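PDB 4YAR: 2-hydroxyethylphosphonate dioxygenase from Streptomyces viridochromogenes, which catalyses the iron-dependent, O2-driven cleavage of 2-hydroxyethylphosphonate to hydroxymethylphosphonate and formate during biosynthesis of the antibiotic phosphinothricin tripeptide. Local coordinates for residues 15-20 / 54-59; 24-29 / 50-55. The protein carries 1 engineered substitution. One frame throughout, in Å; residues are numbered along the deposited sequence.

Contact 1. Residues 15-20 / 54-59; sequences RKYTAA and EALSVE
Leu-56 O is held by two nitrogens of one side chain: Arg-15 NE donates to it at 2.7 Å and Arg-15 NH2 donates to the same Leu-56 O at 2.8 Å. The guanidinium meets the oxygen side-on, in its own plane, but the two donors sit differently about the carbonyl, NH2 in the carbonyl plane and NE 47° above it. A bend at chi2 (-51°) turns the arginine across the C-terminal end of helix 49-55, and Arg-15 NH2 also lies 3.1 Å from Ser-57 O. The doubly gripped carbonyl belongs to the residue just after helix 49-55, where the positive charge could complement the negative end of the helix dipole.

Tyr-17 folds back so that one ring face lies over Arg-15 CB. Its edge is turned to the same helix end: Ala-55 O approaches CE2 of Tyr-17 near the ring plane at 3.4 Å, while Leu-56 CD2 packs obliquely against Tyr-17 CD2. One water joins Tyr-17 OH, Ser-57 OG and Ala-55 O, donating one hydrogen to the Ala-55 carbonyl. Leu-56 and Val-58 also pack on Trp-11 of helix 5-15.

Ser-57, with positive phi, is the C-prime residue of the Schellman motif that closes helix 49-55. Arginine and water thus bind the carbonyls of a helix C-terminus within the first Cro/C1-type helix-turn-helix domain.

Contact 2. Residues 24-29 / 50-55; sequences DLAGLP and TALAEA
Leu-28 and Leu-52 both carry CG beside the backbone N and anti to the carbonyl carbon (chi1 -70° and -85°), and with their chains extended at chi2 the two side chains meet at about a right angle. The touch is that of a methyl against a branch point, Leu-28 CD1 lying 3.8 Å from Leu-52 CG. Leu-52 is buried; it also packs on Leu-33 and Leu-36 of helix 30-36 and on Leu-63, whereas Leu-28 reaches on to Ala-48.

Beside this pair the backbones come close because alanines line the interface. The CA atoms of Ala-26 and Ala-51 are 5.0 Å apart, and the methyl of Ala-51 abuts the backbone carbonyl of the last helical turn, with Ala-51 CB 3.3 Å from Ala-26 O. In return, Ala-26 CB stands 3.7 Å from Ala-51 O and 3.9 Å from Ala-55 CB, so that it lies against successive turns of helix 49-55. Leu-25 extends the row toward the surface, its CB 4.0 Å from Ala-55 CB, while its side chain also touches Tyr-17. No hydrogen bond crosses between the segments; the contact is wholly van der Waals.

Helix 19-26 ends here in a Schellman motif at Gly-27, whose positive phi reverses the chain and leads Leu-28 back against the partner helix. The sequence from this glycine to Pro-29, the N-cap of helix 30-36, forms the turn of the helix-turn-helix motif, which is assigned to DNA binding by similarity.

Both contacts lean on helix 49-55 and share Ala-55, but contact 1 reaches it from the end of helix 5-15 and the loop before helix 19-26, contact 2 from the last turn of helix 19-26 and the loop after it. Contact 1 is partly buried and combines polar bonds with packing of Leu-56, a charged group and a water binding carbonyls at the helix end. Contact 2, closer to the surface, packs on the flank of helix 49-55 through alanine and leucine side chains, with no hydrogen bond across. Their centres are about 8 Å apart, and Tyr-17 CE2 packs on Leu-25 CD1 at 3.3 Å, making one continuous interface within the small helical domain.

Contact 1. Residues 15-20 / 54-59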
# COMPACT_ATOMS: atom_id res chain seq x y z
N ARG A 15 -4.38 5.78 -31.61
CA ARG A 15 -4.37 6.60 -32.81
C ARG A 15 -4.89 5.92 -34.08
O ARG A 15 -5.07 6.59 -35.09
CB ARG A 15 -2.91 7.11 -33.06
CG ARG A 15 -2.27 7.80 -31.86
CD ARG A 15 -3.15 8.91 -31.24
NE ARG A 15 -2.43 9.66 -30.24
CZ ARG A 15 -2.92 10.17 -29.10
NH1 ARG A 15 -4.19 10.02 -28.76
NH2 ARG A 15 -2.08 10.80 -28.26
N LYS A 16 -5.11 4.61 -34.04
CA LYS A 16 -5.37 3.73 -35.19
C LYS A 16 -4.31 3.79 -36.27
O LYS A 16 -4.65 3.78 -37.47
CB LYS A 16 -6.77 3.96 -35.83
CG LYS A 16 -7.94 4.04 -34.86
CD LYS A 16 -9.28 4.14 -35.61
CE LYS A 16 -10.46 3.93 -34.69
NZ LYS A 16 -10.47 2.60 -33.98
N TYR A 17 -3.03 3.80 -35.88
CA TYR A 17 -1.94 3.68 -36.82
C TYR A 17 -1.39 2.24 -36.87
O TYR A 17 -1.18 1.59 -35.83
CB TYR A 17 -0.77 4.59 -36.45
CG TYR A 17 -1.02 6.07 -36.30
CD1 TYR A 17 -2.06 6.73 -36.98
CD2 TYR A 17 -0.15 6.83 -35.56
CE1 TYR A 17 -2.23 8.09 -36.84
CE2 TYR A 17 -0.31 8.18 -35.40
CZ TYR A 17 -1.36 8.81 -36.06
OH TYR A 17 -1.49 10.17 -35.89
N THR A 18 -1.11 1.77 -38.09
CA THR A 18 -0.42 0.48 -38.25
C THR A 18 1.06 0.68 -37.90
O THR A 18 1.52 1.79 -37.71
CB THR A 18 -0.51 -0.07 -39.67
OG1 THR A 18 0.17 0.82 -40.57
CG2 THR A 18 -1.98 -0.20 -40.10
N ALA A 19 1.74 -0.44 -37.72
CA ALA A 19 3.18 -0.49 -37.55
C ALA A 19 3.83 0.34 -38.65
O ALA A 19 4.64 1.22 -38.38
CB ALA A 19 3.62 -1.94 -37.69
N ALA A 20 3.46 0.07 -39.90
CA ALA A 20 4.06 0.80 -41.01
C ALA A 20 3.82 2.29 -40.97
O ALA A 20 4.72 3.07 -41.30
CB ALA A 20 3.57 0.25 -42.36
N GLU A 54 6.53 11.93 -30.55
CA GLU A 54 6.00 13.03 -31.33
C GLU A 54 4.92 12.47 -32.28
O GLU A 54 3.83 13.01 -32.35
CB GLU A 54 7.12 13.75 -32.07
CG GLU A 54 6.71 15.11 -32.63
CD GLU A 54 5.75 15.00 -33.82
OE1 GLU A 54 6.04 14.23 -34.77
OE2 GLU A 54 4.71 15.70 -33.80
N ALA A 55 5.23 11.36 -32.94
CA ALA A 55 4.29 10.77 -33.92
C ALA A 55 2.92 10.34 -33.32
O ALA A 55 1.89 10.43 -33.99
CB ALA A 55 4.96 9.59 -34.63
N LEU A 56 2.96 9.90 -32.07
CA LEU A 56 1.79 9.36 -31.36
C LEU A 56 1.14 10.41 -30.46
O LEU A 56 0.20 10.14 -29.71
CB LEU A 56 2.24 8.16 -30.54
CG LEU A 56 2.64 6.95 -31.36
CD1 LEU A 56 3.24 5.82 -30.53
CD2 LEU A 56 1.43 6.42 -32.14
N SER A 57 1.62 11.64 -30.58
CA SER A 57 1.20 12.76 -29.73
C SER A 57 1.15 12.49 -28.23
O SER A 57 0.16 12.86 -27.56
CB SER A 57 -0.12 13.33 -30.23
OG SER A 57 -0.14 13.40 -31.65
N VAL A 58 2.21 11.86 -27.71
CA VAL A 58 2.38 11.63 -26.26
C VAL A 58 3.72 12.14 -25.75
O VAL A 58 4.64 12.46 -26.51
CB VAL A 58 2.21 10.14 -25.83
CG1 VAL A 58 0.81 9.64 -26.15
CG2 VAL A 58 3.28 9.21 -26.42
N GLU A 59 3.80 12.23 -24.43
CA GLU A 59 5.04 12.56 -23.76
C GLU A 59 5.91 11.32 -23.73
O GLU A 59 5.41 10.22 -23.52
CB GLU A 59 4.74 13.06 -22.34
CG GLU A 59 3.94 14.36 -22.32
CD GLU A 59 4.67 15.52 -22.99
OE1 GLU A 59 5.79 15.86 -22.56
OE2 GLU A 59 4.12 16.10 -23.96
O HOH W 1 -0.67 11.06 -33.00

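Contact 2. Residues 24-29 / 50-55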
# COMPACT_ATOMS: atom_id res chain seq x y z
N ASP A 24 6.60 5.41 -40.48
CA ASP A 24 6.70 6.44 -41.49
C ASP A 24 6.52 7.81 -40.89
O ASP A 24 7.30 8.74 -41.12
CB ASP A 24 5.72 6.19 -42.65
CG ASP A 24 6.21 5.06 -43.60
OD1 ASP A 24 7.35 4.56 -43.44
OD2 ASP A 24 5.47 4.68 -44.52
N LEU A 25 5.49 7.92 -40.06
CA LEU A 25 5.25 9.12 -39.31
C LEU A 25 6.40 9.55 -38.42
O LEU A 25 6.70 10.72 -38.31
CB LEU A 25 4.00 8.89 -38.44
CG LEU A 25 2.67 9.23 -39.07
CD1 LEU A 25 1.56 8.95 -38.04
CD2 LEU A 25 2.69 10.71 -39.54
N ALA A 26 7.06 8.58 -37.80
CA ALA A 26 8.12 8.85 -36.85
C ALA A 26 9.50 9.00 -37.52
O ALA A 26 10.47 9.41 -36.88
CB ALA A 26 8.17 7.72 -35.85
N GLY A 27 9.58 8.59 -38.79
CA GLY A 27 10.80 8.60 -39.57
C GLY A 27 11.72 7.48 -39.18
O GLY A 27 12.92 7.64 -39.17
N LEU A 28 11.17 6.34 -38.85
CA LEU A 28 11.96 5.28 -38.25
C LEU A 28 11.92 4.04 -39.09
O LEU A 28 10.95 3.76 -39.70
CB LEU A 28 11.45 4.95 -36.86
CG LEU A 28 11.67 6.00 -35.78
CD1 LEU A 28 11.19 5.45 -34.44
CD2 LEU A 28 13.16 6.40 -35.67
N PRO A 29 13.00 3.25 -39.06
CA PRO A 29 12.96 1.96 -39.72
C PRO A 29 11.87 1.07 -39.16
O PRO A 29 11.73 0.94 -37.95
CB PRO A 29 14.32 1.33 -39.36
CG PRO A 29 15.20 2.47 -39.07
CD PRO A 29 14.32 3.55 -38.45
N THR A 50 11.81 9.55 -28.68
CA THR A 50 11.44 10.92 -28.97
C THR A 50 10.62 11.07 -30.26
O THR A 50 9.58 11.77 -30.28
CB THR A 50 12.70 11.79 -29.00
OG1 THR A 50 12.33 13.14 -29.25
CG2 THR A 50 13.71 11.28 -30.06
N ALA A 51 11.04 10.40 -31.32
CA ALA A 51 10.33 10.47 -32.61
C ALA A 51 8.95 9.74 -32.54
O ALA A 51 7.95 10.20 -33.15
CB ALA A 51 11.18 9.89 -33.73
N LEU A 52 8.93 8.62 -31.81
CA LEU A 52 7.70 7.83 -31.62
C LEU A 52 6.70 8.64 -30.79
O LEU A 52 5.52 8.67 -31.09
CB LEU A 52 7.99 6.50 -30.94
CG LEU A 52 8.42 5.32 -31.80
CD1 LEU A 52 8.90 4.14 -30.93
CD2 LEU A 52 7.32 4.90 -32.78
N ALA A 53 7.21 9.34 -29.79
CA ALA A 53 6.38 10.17 -28.93
C ALA A 53 5.73 11.26 -29.72
O ALA A 53 4.52 11.49 -29.64
CB ALA A 53 7.22 10.77 -27.81
N GLU A 54 6.53 11.93 -30.55
CA GLU A 54 6.00 13.03 -31.33
C GLU A 54 4.92 12.47 -32.28
O GLU A 54 3.83 13.01 -32.35
CB GLU A 54 7.12 13.75 -32.07
CG GLU A 54 6.71 15.11 -32.63
CD GLU A 54 5.75 15.00 -33.82
OE1 GLU A 54 6.04 14.23 -34.77
OE2 GLU A 54 4.71 15.70 -33.80
N ALA A 55 5.23 11.36 -32.94
CA ALA A 55 4.29 10.77 -33.92
C ALA A 55 2.92 10.34 -33.32
O ALA A 55 1.89 10.43 -33.99
CB ALA A 55 4.96 9.59 -34.63